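Local coordinates for protein methylmalonyl-CoA carboxyltransferase 5S subunit (Propionibacterium freudenreichii subsp. shermanii, PDB 1RQB) that transfers a carboxyl group from the biotin of the 1.3S subunit to pyruvate, forming oxaloacetate, with a cobalt ion bound in each subunit of its dimer, at residues C53-D57 against L93-S97; R121-K125 against D447-L451; I210-K214 against A241-D247; P298-K302 against A475-L481. All coordinates share one frame; numbering follows the deposited sequence.

Interaction 1: C53-D57 against L93-S97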
loop_
_atom_site.group_PDB
_atom_site.type_symbol
_atom_site.label_atom_id
_atom_site.label_comp_id
_atom_site.label_asym_id
_atom_site.label_seq_id
_atom_site.Cartn_x
_atom_site.Cartn_y
_atom_site.Cartn_z
ATOM N N CYS A 53 -1.629 -23.044 -9.212
ATOM C CA CYS A 53 -0.315 -23.694 -9.091
ATOM C C CYS A 53 0.442 -23.782 -10.419
ATOM O O CYS A 53 1.646 -23.534 -10.458
ATOM C CB CYS A 53 -0.460 -25.077 -8.461
ATOM S SG CYS A 53 -0.727 -25.003 -6.666
ATOM N N ALA A 54 -0.235 -24.136 -11.503
ATOM C CA ALA A 54 0.464 -24.250 -12.791
ATOM C C ALA A 54 1.081 -22.903 -13.174
ATOM O O ALA A 54 2.228 -22.837 -13.613
ATOM C CB ALA A 54 -0.506 -24.727 -13.885
ATOM N N ASP A 55 0.328 -21.818 -13.002
ATOM C CA ASP A 55 0.853 -20.492 -13.358
ATOM C C ASP A 55 1.964 -20.070 -12.395
ATOM O O ASP A 55 2.959 -19.481 -12.815
ATOM C CB ASP A 55 -0.271 -19.467 -13.381
ATOM C CG ASP A 55 -1.198 -19.673 -14.569
ATOM O OD1 ASP A 55 -0.676 -19.846 -15.696
ATOM O OD2 ASP A 55 -2.430 -19.663 -14.377
ATOM N N ILE A 56 1.802 -20.364 -11.109
ATOM C CA ILE A 56 2.836 -20.007 -10.126
ATOM C C ILE A 56 4.142 -20.722 -10.481
ATOM O O ILE A 56 5.220 -20.129 -10.467
ATOM C CB ILE A 56 2.386 -20.407 -8.690
ATOM C CG1 ILE A 56 1.293 -19.439 -8.226
ATOM C CG2 ILE A 56 3.578 -20.395 -7.723
ATOM C CD1 ILE A 56 0.666 -19.772 -6.866
ATOM N N ASP A 57 4.020 -21.997 -10.843
ATOM C CA ASP A 57 5.167 -22.848 -11.191
ATOM C C ASP A 57 5.914 -22.321 -12.418
ATOM O O ASP A 57 7.113 -22.560 -12.555
ATOM C CB ASP A 57 4.693 -24.287 -11.472
ATOM C CG ASP A 57 5.846 -25.236 -11.777
ATOM O OD1 ASP A 57 6.583 -25.625 -10.839
ATOM O OD2 ASP A 57 6.028 -25.582 -12.959
ATOM N N LEU A 93 1.878 -30.482 -8.217
ATOM C CA LEU A 93 1.359 -29.451 -9.128
ATOM C C LEU A 93 2.414 -28.402 -9.490
ATOM O O LEU A 93 2.224 -27.640 -10.436
ATOM C CB LEU A 93 0.133 -28.771 -8.517
ATOM C CG LEU A 93 -1.052 -29.708 -8.287
ATOM C CD1 LEU A 93 -2.186 -28.944 -7.616
ATOM C CD2 LEU A 93 -1.508 -30.299 -9.613
HETATM N N MSE A 94 3.509 -28.327 -8.743
HETATM C CA MSE A 94 4.565 -27.353 -9.060
HETATM C C MSE A 94 5.912 -28.079 -9.054
HETATM O O MSE A 94 6.801 -27.776 -8.260
HETATM C CB MSE A 94 4.554 -26.223 -8.019
HETATM C CG MSE A 94 3.201 -25.539 -7.918
HETATM SE SE MSE A 94 3.201 -23.999 -6.725
HETATM C CE MSE A 94 3.308 -24.921 -5.002
ATOM N N PRO A 95 6.087 -29.043 -9.971
ATOM C CA PRO A 95 7.321 -29.832 -10.065
ATOM C C PRO A 95 8.628 -29.108 -10.396
ATOM O O PRO A 95 9.711 -29.625 -10.129
ATOM C CB PRO A 95 6.969 -30.875 -11.125
ATOM C CG PRO A 95 6.123 -30.078 -12.071
ATOM C CD PRO A 95 5.202 -29.318 -11.122
ATOM N N ASN A 96 8.552 -27.911 -10.958
ATOM C CA ASN A 96 9.783 -27.204 -11.340
ATOM C C ASN A 96 10.146 -26.104 -10.340
ATOM O O ASN A 96 11.109 -25.371 -10.562
ATOM C CB ASN A 96 9.597 -26.560 -12.710
ATOM C CG ASN A 96 9.091 -27.544 -13.741
ATOM O OD1 ASN A 96 9.740 -28.552 -14.013
ATOM N ND2 ASN A 96 7.923 -27.265 -14.309
ATOM N N SER A 97 9.422 -26.000 -9.232
ATOM C CA SER A 97 9.685 -24.891 -8.304
ATOM C C SER A 97 10.383 -25.349 -7.022
ATOM O O SER A 97 10.273 -26.501 -6.605
ATOM C CB SER A 97 8.360 -24.233 -7.896
ATOM O OG SER A 97 7.578 -23.900 -9.018
HETATM O O HOH W 1 9.194 -21.977 -9.849
#
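With CG trans to its own backbone N (chi1 -177°), Asp57 on helix 53-58 holds its carboxylate out toward the turn Met94 to Ser97, while Met94, straight as far as the selenium and then bent (chi3 -73°), reaches the side of the same helix formed by Cys53 and Ile56. The carboxylate grips the turn with three bonds. OD1 receives Asn96 N on its syn lone pair at 3.0 Å, and it also takes the hydroxyl of Ser97, whose OG comes in 2.7 Å away from above the carboxylate plane. OD2 offers its own syn lone pair to Asn96 ND2 at 2.9 Å, the amide and carboxylate planes being turned 38° apart. With both oxygens engaged, the group is probably held against rotation, and backbone and side chain of Asn96 are held together. A water donates to Ser97 OG from 2.6 Å.

The apolar half lies on the buried side. Met94, present as selenomethionine, sets its SE 3.8 Å from Ile56 CG2, and its CG lies 3.7 Å from Cys53 CB; Leu93 CB meets that same Cys53 CB from the end of helix 83-93. Val64 of strand 63-68 and Leu32 of helix 31-39 continue this packing inward. This is a type I beta turn held by an aspartate carboxylate; here it joins an outer helix of the TIM barrel to the helix-to-strand connection leading into strand 99-103.

Interaction 2: R121-K125 against D447-L451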
loop_
_atom_site.group_PDB
_atom_site.type_symbol
_atom_site.label_atom_id
_atom_site.label_comp_id
_atom_site.label_asym_id
_atom_site.label_seq_id
_atom_site.Cartn_x
_atom_site.Cartn_y
_atom_site.Cartn_z
ATOM N N ARG A 121 13.221 -36.271 12.711
ATOM C CA ARG A 121 12.164 -36.970 11.963
ATOM C C ARG A 121 11.264 -36.003 11.193
ATOM O O ARG A 121 10.847 -36.312 10.079
ATOM C CB ARG A 121 11.320 -37.824 12.897
ATOM C CG ARG A 121 12.092 -39.033 13.434
ATOM C CD ARG A 121 11.221 -39.856 14.343
ATOM N NE ARG A 121 11.872 -41.087 14.790
ATOM C CZ ARG A 121 11.874 -42.227 14.100
ATOM N NH1 ARG A 121 11.263 -42.303 12.923
ATOM N NH2 ARG A 121 12.471 -43.302 14.598
ATOM N N PHE A 122 10.952 -34.848 11.774
ATOM C CA PHE A 122 10.074 -33.891 11.085
ATOM C C PHE A 122 10.758 -33.375 9.818
ATOM O O PHE A 122 10.168 -33.343 8.740
ATOM C CB PHE A 122 9.744 -32.697 11.981
ATOM C CG PHE A 122 8.792 -31.709 11.337
ATOM C CD1 PHE A 122 7.421 -31.820 11.528
ATOM C CD2 PHE A 122 9.272 -30.706 10.490
ATOM C CE1 PHE A 122 6.520 -30.949 10.878
ATOM C CE2 PHE A 122 8.380 -29.823 9.827
ATOM C CZ PHE A 122 7.003 -29.950 10.026
ATOM N N VAL A 123 12.005 -32.953 9.957
ATOM C CA VAL A 123 12.744 -32.419 8.805
ATOM C C VAL A 123 12.900 -33.504 7.738
ATOM O O VAL A 123 12.709 -33.249 6.549
ATOM C CB VAL A 123 14.110 -31.876 9.251
ATOM C CG1 VAL A 123 14.959 -31.529 8.050
ATOM C CG2 VAL A 123 13.900 -30.661 10.131
ATOM N N ASP A 124 13.223 -34.722 8.169
ATOM C CA ASP A 124 13.394 -35.840 7.227
ATOM C C ASP A 124 12.111 -36.077 6.426
ATOM O O ASP A 124 12.167 -36.219 5.206
ATOM C CB ASP A 124 13.799 -37.120 7.978
ATOM C CG ASP A 124 13.818 -38.344 7.074
ATOM O OD1 ASP A 124 12.838 -39.123 7.106
ATOM O OD2 ASP A 124 14.803 -38.524 6.322
ATOM N N LYS A 125 10.954 -36.135 7.087
ATOM C CA LYS A 125 9.684 -36.364 6.381
ATOM C C LYS A 125 9.302 -35.165 5.510
ATOM O O LYS A 125 8.728 -35.334 4.435
ATOM C CB LYS A 125 8.554 -36.692 7.369
ATOM C CG LYS A 125 8.636 -38.113 7.913
ATOM C CD LYS A 125 8.459 -39.090 6.745
ATOM C CE LYS A 125 8.591 -40.536 7.172
ATOM N NZ LYS A 125 8.508 -41.446 5.994
ATOM N N ASP A 447 4.625 -41.998 10.204
ATOM C CA ASP A 447 5.377 -41.089 11.081
ATOM C C ASP A 447 4.758 -39.693 10.961
ATOM O O ASP A 447 4.786 -38.906 11.905
ATOM C CB ASP A 447 6.855 -41.028 10.677
ATOM C CG ASP A 447 7.594 -42.341 10.933
ATOM O OD1 ASP A 447 7.100 -43.180 11.715
ATOM O OD2 ASP A 447 8.683 -42.525 10.359
ATOM N N GLU A 448 4.196 -39.391 9.792
ATOM C CA GLU A 448 3.548 -38.087 9.586
ATOM C C GLU A 448 2.429 -37.889 10.611
ATOM O O GLU A 448 2.282 -36.806 11.175
ATOM C CB GLU A 448 2.965 -37.962 8.172
ATOM C CG GLU A 448 3.978 -37.792 7.044
ATOM C CD GLU A 448 4.571 -39.096 6.523
ATOM O OE1 GLU A 448 5.169 -39.062 5.423
ATOM O OE2 GLU A 448 4.453 -40.140 7.200
ATOM N N ASP A 449 1.638 -38.936 10.853
ATOM C CA ASP A 449 0.526 -38.868 11.810
ATOM C C ASP A 449 1.064 -38.787 13.241
ATOM O O ASP A 449 0.469 -38.126 14.091
ATOM C CB ASP A 449 -0.395 -40.085 11.649
ATOM C CG ASP A 449 -1.670 -39.766 10.864
ATOM O OD1 ASP A 449 -1.664 -38.830 10.027
ATOM O OD2 ASP A 449 -2.680 -40.474 11.076
ATOM N N VAL A 450 2.175 -39.465 13.528
ATOM C CA VAL A 450 2.755 -39.371 14.877
ATOM C C VAL A 450 3.223 -37.930 15.096
ATOM O O VAL A 450 3.073 -37.368 16.180
ATOM C CB VAL A 450 3.955 -40.349 15.055
ATOM C CG1 VAL A 450 4.589 -40.169 16.434
ATOM C CG2 VAL A 450 3.475 -41.800 14.886
ATOM N N LEU A 451 3.774 -37.321 14.050
ATOM C CA LEU A 451 4.225 -35.925 14.147
ATOM C C LEU A 451 3.017 -35.024 14.408
ATOM O O LEU A 451 3.072 -34.111 15.230
ATOM C CB LEU A 451 4.939 -35.504 12.855
ATOM C CG LEU A 451 6.313 -36.148 12.697
ATOM C CD1 LEU A 451 6.813 -36.020 11.275
ATOM C CD2 LEU A 451 7.288 -35.491 13.678
HETATM O O HOH W 2 10.432 -40.383 10.892
HETATM O O HOH W 3 5.543 -42.348 6.268
#
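Leu451 points its two methyl groups at Phe122, closest at CA and CB: CD1 lies 3.9 Å from Phe122 CA, oblique to the ring, and CD2 is 4.1 Å from Phe122 CB. Beside this apolar patch Lys125 lies across two acidic side chains, at about a right angle to each. Its chain bends at CB-CG (chi2 -63°), so that methylenes do the touching, CD at 3.5 Å from Glu448 OE1 and CE at 3.8 Å from Asp447 OD2. The ammonium itself pairs with Glu128, and a water bridges Lys125 NZ and Glu448 OE2; Glu448 OE1 takes a hydrogen bond from Asn129. Were Lys125 an alanine, a gap over Asp447 and Glu448 would probably open and Glu128 lose its ion-pair partner. The guanidinium of Arg121 meets Asp447 OD2 at its edge, with the two planes 80° apart; NH1 is 3.6 Å away, a long salt bridge that a water reinforces by bonding to both atoms. Trp430 adds a cation-pi contact to Arg121. The axes of segments 121-125 and 447-451 come within 10.4 Å and cross at -132°, a helix-helix packing by which helix 447-455 of the carboxylase domain docks on helix 116-128 of the TIM barrel.

Interaction 3: I210-K214 against A241-D247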
loop_
_atom_site.group_PDB
_atom_site.type_symbol
_atom_site.label_atom_id
_atom_site.label_comp_id
_atom_site.label_asym_id
_atom_site.label_seq_id
_atom_site.Cartn_x
_atom_site.Cartn_y
_atom_site.Cartn_z
ATOM N N ILE A 210 22.216 -4.931 5.197
ATOM C CA ILE A 210 22.528 -5.805 4.055
ATOM C C ILE A 210 23.957 -5.538 3.578
ATOM O O ILE A 210 24.716 -6.462 3.287
ATOM C CB ILE A 210 21.569 -5.564 2.864
ATOM C CG1 ILE A 210 20.134 -5.938 3.248
ATOM C CG2 ILE A 210 22.019 -6.385 1.657
ATOM C CD1 ILE A 210 19.962 -7.371 3.604
ATOM N N LYS A 211 24.325 -4.269 3.516
ATOM C CA LYS A 211 25.674 -3.893 3.068
ATOM C C LYS A 211 26.723 -4.407 4.060
ATOM O O LYS A 211 27.762 -4.928 3.658
ATOM C CB LYS A 211 25.753 -2.367 2.947
ATOM C CG LYS A 211 27.013 -1.849 2.269
ATOM C CD LYS A 211 27.082 -2.386 0.836
ATOM C CE LYS A 211 28.271 -1.813 0.072
ATOM N NZ LYS A 211 28.101 -0.352 -0.159
ATOM N N ALA A 212 26.462 -4.282 5.359
ATOM C CA ALA A 212 27.444 -4.715 6.364
ATOM C C ALA A 212 27.643 -6.231 6.325
ATOM O O ALA A 212 28.757 -6.720 6.507
ATOM C CB ALA A 212 27.019 -4.263 7.766
ATOM N N ILE A 213 26.572 -6.982 6.100
ATOM C CA ILE A 213 26.689 -8.446 6.042
ATOM C C ILE A 213 27.500 -8.846 4.808
ATOM O O ILE A 213 28.414 -9.666 4.894
ATOM C CB ILE A 213 25.289 -9.120 6.007
ATOM C CG1 ILE A 213 24.589 -8.904 7.357
ATOM C CG2 ILE A 213 25.433 -10.631 5.753
ATOM C CD1 ILE A 213 23.147 -9.469 7.444
ATOM N N LYS A 214 27.169 -8.240 3.669
ATOM C CA LYS A 214 27.864 -8.517 2.403
ATOM C C LYS A 214 29.342 -8.134 2.508
ATOM O O LYS A 214 30.206 -8.869 2.032
ATOM C CB LYS A 214 27.232 -7.722 1.249
ATOM C CG LYS A 214 25.828 -8.184 0.779
ATOM C CD LYS A 214 25.918 -9.471 -0.003
ATOM C CE LYS A 214 24.553 -9.915 -0.510
ATOM N NZ LYS A 214 24.673 -10.924 -1.594
ATOM N N ALA A 241 17.337 -2.267 -0.114
ATOM C CA ALA A 241 18.005 -3.556 0.115
ATOM C C ALA A 241 18.598 -4.050 -1.207
ATOM O O ALA A 241 19.678 -4.636 -1.238
ATOM C CB ALA A 241 17.012 -4.588 0.675
ATOM N N ILE A 242 17.893 -3.800 -2.301
ATOM C CA ILE A 242 18.385 -4.207 -3.625
ATOM C C ILE A 242 19.623 -3.374 -3.965
ATOM O O ILE A 242 20.600 -3.887 -4.507
ATOM C CB ILE A 242 17.273 -4.035 -4.690
ATOM C CG1 ILE A 242 16.207 -5.120 -4.469
ATOM C CG2 ILE A 242 17.868 -4.111 -6.119
ATOM C CD1 ILE A 242 14.918 -4.895 -5.245
ATOM N N GLU A 243 19.609 -2.090 -3.629
ATOM C CA GLU A 243 20.796 -1.264 -3.892
ATOM C C GLU A 243 21.974 -1.769 -3.053
ATOM O O GLU A 243 23.126 -1.671 -3.472
ATOM C CB GLU A 243 20.511 0.222 -3.590
ATOM C CG GLU A 243 19.456 0.832 -4.533
ATOM C CD GLU A 243 19.084 2.287 -4.205
ATOM O OE1 GLU A 243 19.178 2.688 -3.022
ATOM O OE2 GLU A 243 18.678 3.025 -5.140
ATOM N N ALA A 244 21.692 -2.335 -1.882
ATOM C CA ALA A 244 22.765 -2.824 -1.005
ATOM C C ALA A 244 23.236 -4.217 -1.432
ATOM O O ALA A 244 24.216 -4.730 -0.895
ATOM C CB ALA A 244 22.304 -2.843 0.443
ATOM N N GLY A 245 22.534 -4.840 -2.375
ATOM C CA GLY A 245 22.949 -6.154 -2.850
ATOM C C GLY A 245 22.146 -7.385 -2.443
ATOM O O GLY A 245 22.621 -8.509 -2.609
ATOM N N VAL A 246 20.937 -7.198 -1.924
ATOM C CA VAL A 246 20.132 -8.357 -1.509
ATOM C C VAL A 246 19.869 -9.260 -2.716
ATOM O O VAL A 246 19.628 -8.795 -3.830
ATOM C CB VAL A 246 18.813 -7.911 -0.824
ATOM C CG1 VAL A 246 17.753 -7.498 -1.867
ATOM C CG2 VAL A 246 18.305 -9.044 0.066
ATOM N N ASP A 247 19.888 -10.566 -2.474
ATOM C CA ASP A 247 19.747 -11.558 -3.550
ATOM C C ASP A 247 18.291 -11.865 -3.904
ATOM O O ASP A 247 17.975 -12.037 -5.080
ATOM C CB ASP A 247 20.452 -12.848 -3.132
ATOM C CG ASP A 247 21.920 -12.617 -2.826
ATOM O OD1 ASP A 247 22.733 -12.716 -3.765
ATOM O OD2 ASP A 247 22.257 -12.299 -1.662
HETATM O O HOH W 4 25.929 -1.216 -2.446
HETATM O O HOH W 5 25.459 -9.387 -3.725
#
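Apolar packing centres on Ile210 and Ala244. Ile210 CB lies 3.7 Å from Ala244 CB, and the isoleucine's branches spread on from there: CG1 reaches Ala241 CB, and CD1 approaches Val246 CG2. Ile223 of strand 223-225 also touches Ile210, so this packing lies between the helical layer and the barrel wall.

The backbone contribution comes from the end of helix 234-243. Gly245, with phi 107°, closes a Schellman motif, its N bonded to Ile242 O and Val246 N to Ala241 O at 2.9 Å. A CB at these backbone angles would collide with the carbonyl O of Ala244.

Charge is carried by Lys214. Its chain turns at CB-CG (chi2 -74°) and then runs out straight, taking NZ to 2.8 Å from Asp247 OD2 in a salt bridge that meets the oxygen on its syn side, 20° out of the carboxylate plane. On the way CE passes 3.2 Å from Gly245 O. A water accepts from NZ at 2.7 Å and donates to Gly245 O, and NZ also donates to the carbonyls of Thr221 and Gln219, so that four acceptors must share its three protons. Asp247 OD2 has a second partner in Ile223 N. A methionine in place of Lys214 would probably leave Asp247 without its counter-charge and take the ammonium from those carbonyls. The buried ammonium thus serves as a hub, its charge likely balanced by Asp247, that binds helix 203-217 and the loop before strand 223-225 to the entry of strand 248-251.

Interaction 4: P298-K302 against A475-L481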
loop_
_atom_site.group_PDB
_atom_site.type_symbol
_atom_site.label_atom_id
_atom_site.label_comp_id
_atom_site.label_asym_id
_atom_site.label_seq_id
_atom_site.Cartn_x
_atom_site.Cartn_y
_atom_site.Cartn_z
ATOM N N PRO A 298 -12.836 -12.338 -2.048
ATOM C CA PRO A 298 -14.077 -11.879 -1.402
ATOM C C PRO A 298 -14.785 -12.902 -0.511
ATOM O O PRO A 298 -15.502 -12.532 0.418
ATOM C CB PRO A 298 -14.944 -11.440 -2.587
ATOM C CG PRO A 298 -13.920 -11.006 -3.600
ATOM C CD PRO A 298 -12.903 -12.122 -3.502
ATOM N N LYS A 299 -14.577 -14.189 -0.785
ATOM C CA LYS A 299 -15.216 -15.257 -0.001
ATOM C C LYS A 299 -14.657 -15.329 1.423
ATOM O O LYS A 299 -15.260 -15.949 2.296
ATOM C CB LYS A 299 -15.022 -16.622 -0.675
ATOM C CG LYS A 299 -15.618 -16.722 -2.068
ATOM C CD LYS A 299 -15.593 -18.157 -2.602
ATOM C CE LYS A 299 -14.198 -18.761 -2.639
ATOM N NZ LYS A 299 -14.228 -20.129 -3.249
ATOM N N TYR A 300 -13.519 -14.684 1.670
ATOM C CA TYR A 300 -12.885 -14.739 2.995
ATOM C C TYR A 300 -13.082 -13.436 3.772
ATOM O O TYR A 300 -12.387 -13.190 4.757
ATOM C CB TYR A 300 -11.383 -15.027 2.827
ATOM C CG TYR A 300 -11.121 -16.433 2.333
ATOM C CD1 TYR A 300 -11.195 -16.752 0.970
ATOM C CD2 TYR A 300 -10.878 -17.466 3.245
ATOM C CE1 TYR A 300 -11.036 -18.075 0.534
ATOM C CE2 TYR A 300 -10.721 -18.779 2.824
ATOM C CZ TYR A 300 -10.801 -19.080 1.481
ATOM O OH TYR A 300 -10.649 -20.384 1.090
ATOM N N LYS A 301 -14.058 -12.629 3.374
ATOM C CA LYS A 301 -14.279 -11.326 4.018
ATOM C C LYS A 301 -14.471 -11.433 5.533
ATOM O O LYS A 301 -14.077 -10.526 6.263
ATOM C CB LYS A 301 -15.486 -10.612 3.412
ATOM C CG LYS A 301 -16.811 -11.309 3.634
ATOM C CD LYS A 301 -17.948 -10.467 3.072
ATOM C CE LYS A 301 -17.965 -9.084 3.716
ATOM N NZ LYS A 301 -19.066 -8.217 3.197
ATOM N N LYS A 302 -15.076 -12.512 6.024
ATOM C CA LYS A 302 -15.315 -12.634 7.471
ATOM C C LYS A 302 -14.004 -12.752 8.251
ATOM O O LYS A 302 -14.006 -12.649 9.477
ATOM C CB LYS A 302 -16.181 -13.868 7.795
ATOM C CG LYS A 302 -17.599 -13.887 7.210
ATOM C CD LYS A 302 -18.456 -12.724 7.724
ATOM C CE LYS A 302 -19.893 -12.831 7.194
ATOM N NZ LYS A 302 -20.781 -11.797 7.799
ATOM N N ALA A 475 -14.868 -20.571 4.228
ATOM C CA ALA A 475 -15.121 -19.337 3.470
ATOM C C ALA A 475 -16.591 -19.311 3.050
ATOM O O ALA A 475 -17.260 -20.344 3.025
ATOM C CB ALA A 475 -14.231 -19.298 2.223
ATOM N N LEU A 476 -17.087 -18.130 2.720
ATOM C CA LEU A 476 -18.477 -18.004 2.259
ATOM C C LEU A 476 -18.593 -18.716 0.911
ATOM O O LEU A 476 -17.625 -18.787 0.155
ATOM C CB LEU A 476 -18.833 -16.523 2.081
ATOM C CG LEU A 476 -18.674 -15.664 3.339
ATOM C CD1 LEU A 476 -18.836 -14.195 2.982
ATOM C CD2 LEU A 476 -19.715 -16.077 4.375
ATOM N N THR A 477 -19.757 -19.284 0.621
ATOM C CA THR A 477 -19.952 -19.921 -0.690
ATOM C C THR A 477 -20.418 -18.825 -1.650
ATOM O O THR A 477 -20.782 -17.732 -1.217
ATOM C CB THR A 477 -21.043 -21.006 -0.650
ATOM O OG1 THR A 477 -22.292 -20.406 -0.283
ATOM C CG2 THR A 477 -20.678 -22.100 0.345
ATOM N N ASP A 478 -20.403 -19.099 -2.947
ATOM C CA ASP A 478 -20.857 -18.082 -3.906
ATOM C C ASP A 478 -22.288 -17.667 -3.558
ATOM O O ASP A 478 -22.637 -16.488 -3.602
ATOM C CB ASP A 478 -20.792 -18.632 -5.331
ATOM C CG ASP A 478 -19.372 -18.935 -5.767
ATOM O OD1 ASP A 478 -18.518 -18.023 -5.686
ATOM O OD2 ASP A 478 -19.106 -20.082 -6.187
ATOM N N ALA A 479 -23.104 -18.650 -3.191
ATOM C CA ALA A 479 -24.507 -18.400 -2.830
ATOM C C ALA A 479 -24.574 -17.452 -1.632
ATOM O O ALA A 479 -25.355 -16.502 -1.619
ATOM C CB ALA A 479 -25.193 -19.716 -2.496
ATOM N N GLN A 480 -23.754 -17.710 -0.620
ATOM C CA GLN A 480 -23.755 -16.863 0.583
ATOM C C GLN A 480 -23.201 -15.480 0.239
ATOM O O GLN A 480 -23.663 -14.466 0.761
ATOM C CB GLN A 480 -22.896 -17.488 1.681
ATOM C CG GLN A 480 -23.376 -18.845 2.153
ATOM C CD GLN A 480 -22.500 -19.407 3.249
ATOM O OE1 GLN A 480 -21.314 -19.660 3.037
ATOM N NE2 GLN A 480 -23.078 -19.602 4.434
ATOM N N LEU A 481 -22.201 -15.453 -0.632
ATOM C CA LEU A 481 -21.589 -14.176 -1.025
ATOM C C LEU A 481 -22.632 -13.338 -1.769
ATOM O O LEU A 481 -22.885 -12.186 -1.420
ATOM C CB LEU A 481 -20.369 -14.433 -1.913
ATOM C CG LEU A 481 -19.315 -13.324 -1.935
ATOM C CD1 LEU A 481 -18.926 -12.956 -0.510
ATOM C CD2 LEU A 481 -18.098 -13.787 -2.724
HETATM O O HOH W 6 -16.410 -21.140 -0.956
#
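A methyl group lies on the face of an aromatic ring here: Ala475 CB sits 3.6 Å from the centroid of Tyr300 and 16° off the ring normal, a CH-pi contact displaced toward the hydroxyl end, with CZ at 3.5 Å from that methyl. Tyr300 OH bonds to Asp48 and to Ala45 N, which fixes the ring from its far end. Alongside, Leu476 N donates to Lys299 O at 2.9 Å, a fairly straight bond of 160° at the hydrogen. The stretch 475-477 runs directly into helix 478-484, which begins with a capping box: Gln480 N donates to Thr477 OG1, and Thr477 N returns a bond to Gln480 OE1. The CH-pi contact and the bond from Leu476 N tie the 3-10 turn that follows barrel helix 283-296 to the last helix modelled in the carboxylase domain. Leu481, with CG trans to the backbone N (chi1 -156°), lays CD2 3.9 Å from both Pro298 CB and Lys299 CG. Lys299 continues past Leu476 O, its CB 3.5 Å from that oxygen, to an ion pair with Asp48. Leu476 CD1 packs against Lys301 CG at 3.6 Å, and beyond this the Lys301 ammonium pairs with Glu484.

From the N terminus, interaction 1 comes first and closes a loop of 35 residues within the barrel, joining helix 53-58 to the connection before strand 99-103. Interaction 2 then opens at helix 116-128 and does not close until helix 447-455, binding barrel to carboxylase domain. Nested inside that long span, interaction 3 closes a short loop between neighbouring barrel helices and the start of strand 248-251. Interaction 4 opens inside interaction 2 and closes beyond it, so the two cross; their centres are 34 Å apart, giving the carboxylase domain two separate attachments to the barrel part. None of the four contacts touches another.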